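Local coordinates for protein mannose-specific lectin 2 chain 1 (Colocasia esculenta, PDB 5T1X) that binds mannose specifically and agglutinates rabbit erythrocytes, as one chain of a GNA-related, heterotetrameric lectin from taro, at residues Lys102-Pro105 and Trp106-Gly109. Residues are numbered along the deposited sequence; the frame is centred on the assembly and turned at random.
Sequences KIDP and WVPG
Asp104 swings its CG away from its own backbone N (chi1 -175°), which carries the carboxylate forward over the turn to the amides of Trp106 and Val107. OD1 takes both. Trp106 N lies 2.9 Å from Asp104 OD1 and approaches nearly along its C-O axis, closing an Asx turn. Val107 N, 3.2 Å from the same OD1, arrives from above the carboxylate, 51° out of its plane. Aspartate suits the place because its short side chain can reach amides two and three residues ahead. Pro105 suits the position between, since it has no N-H to satisfy and its ring restricts the backbone at the bend; this is an Asx-Pro turn. Over the same face of the carboxylate from which its N-H arrives, Val107 lays CG1, 3.7 Å from Asp104 CG, the branched side chain crossing the carboxylate at about a right angle. A water braces the main chain, donating to Asp104 O at 2.8 Å and to Val107 O at 2.7 Å. The proline ring also touches the indole, with Pro105 CD 3.8 Å from Trp106 CD1. The turn follows strand 92-103, whose end pairs antiparallel with a strand of the partner lectin chain. There Trp106 NE1 bonds to Asp95 O of that chain, while its ring meets Phe97 of the same chain, so the indole serves as both donor and apolar surface. With two N-H groups converging on one oxygen, the carboxylate is probably stabilised as an anion, and its grip holds the chain's turn as the tail leaves the shared sheet.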
loop_
_atom_site.group_PDB
_atom_site.type_symbol
_atom_site.label_atom_id
_atom_site.label_comp_id
_atom_site.label_asym_id
_atom_site.label_seq_id
_atom_site.Cartn_x
_atom_site.Cartn_y
_atom_site.Cartn_z
ATOM N N LYS A 102 1.962 -11.734 3.211
ATOM C CA LYS A 102 1.081 -11.205 4.246
ATOM C C LYS A 102 1.555 -11.650 5.626
ATOM O O LYS A 102 1.912 -12.815 5.804
ATOM C CB LYS A 102 -0.353 -11.719 3.976
ATOM C CG LYS A 102 -1.428 -11.238 4.956
ATOM C CD LYS A 102 -2.818 -11.774 4.599
ATOM C CE LYS A 102 -3.091 -13.151 5.167
ATOM N NZ LYS A 102 -4.431 -13.659 4.771
ATOM N N ILE A 103 1.604 -10.706 6.577
ATOM C CA ILE A 103 1.864 -10.933 7.999
ATOM C C ILE A 103 0.483 -10.908 8.635
ATOM O O ILE A 103 -0.224 -9.893 8.545
ATOM C CB ILE A 103 2.845 -9.916 8.646
ATOM C CG1 ILE A 103 4.278 -10.048 8.083
ATOM C CG2 ILE A 103 2.851 -10.092 10.165
ATOM C CD1 ILE A 103 5.219 -8.846 8.423
ATOM N N ASP A 104 0.099 -12.018 9.276
ATOM C CA ASP A 104 -1.222 -12.183 9.863
ATOM C C ASP A 104 -1.162 -12.231 11.409
ATOM O O ASP A 104 -0.906 -13.300 11.975
ATOM C CB ASP A 104 -1.859 -13.469 9.301
ATOM C CG ASP A 104 -3.292 -13.749 9.712
ATOM O OD1 ASP A 104 -3.760 -13.153 10.717
ATOM O OD2 ASP A 104 -3.942 -14.576 9.047
ATOM N N PRO A 105 -1.507 -11.117 12.104
ATOM C CA PRO A 105 -1.487 -11.138 13.581
ATOM C C PRO A 105 -2.846 -11.534 14.192
ATOM O O PRO A 105 -3.092 -11.257 15.367
ATOM C CB PRO A 105 -1.134 -9.687 13.907
ATOM C CG PRO A 105 -1.873 -8.902 12.853
ATOM C CD PRO A 105 -1.851 -9.767 11.595
ATOM N N TRP A 106 -3.743 -12.163 13.397
ATOM C CA TRP A 106 -5.085 -12.530 13.862
ATOM C C TRP A 106 -5.285 -14.033 14.088
ATOM O O TRP A 106 -6.058 -14.410 14.975
ATOM C CB TRP A 106 -6.137 -12.044 12.848
ATOM C CG TRP A 106 -6.215 -10.556 12.737
ATOM C CD1 TRP A 106 -5.607 -9.774 11.803
ATOM C CD2 TRP A 106 -6.880 -9.667 13.637
ATOM N NE1 TRP A 106 -5.886 -8.451 12.043
ATOM C CE2 TRP A 106 -6.679 -8.356 13.155
ATOM C CE3 TRP A 106 -7.697 -9.855 14.769
ATOM C CZ2 TRP A 106 -7.242 -7.232 13.776
ATOM C CZ3 TRP A 106 -8.229 -8.739 15.402
ATOM C CH2 TRP A 106 -7.995 -7.447 14.909
ATOM N N VAL A 107 -4.633 -14.878 13.277
ATOM C CA VAL A 107 -4.777 -16.336 13.317
ATOM C C VAL A 107 -4.114 -16.909 14.598
ATOM O O VAL A 107 -2.974 -16.556 14.898
ATOM C CB VAL A 107 -4.229 -16.979 12.001
ATOM C CG1 VAL A 107 -2.726 -16.758 11.810
ATOM C CG2 VAL A 107 -4.588 -18.452 11.885
ATOM N N PRO A 108 -4.818 -17.763 15.379
ATOM C CA PRO A 108 -4.202 -18.314 16.602
ATOM C C PRO A 108 -3.219 -19.463 16.350
ATOM O O PRO A 108 -2.441 -19.796 17.243
ATOM C CB PRO A 108 -5.404 -18.812 17.407
ATOM C CG PRO A 108 -6.416 -19.175 16.381
ATOM C CD PRO A 108 -6.202 -18.261 15.200
ATOM N N GLY A 109 -3.285 -20.070 15.164
ATOM C CA GLY A 109 -2.446 -21.202 14.779
ATOM C C GLY A 109 -1.236 -20.830 13.949
ATOM O O GLY A 109 -1.304 -19.947 13.092
HETATM O O HOH W 1 -1.188 -14.572 14.431
#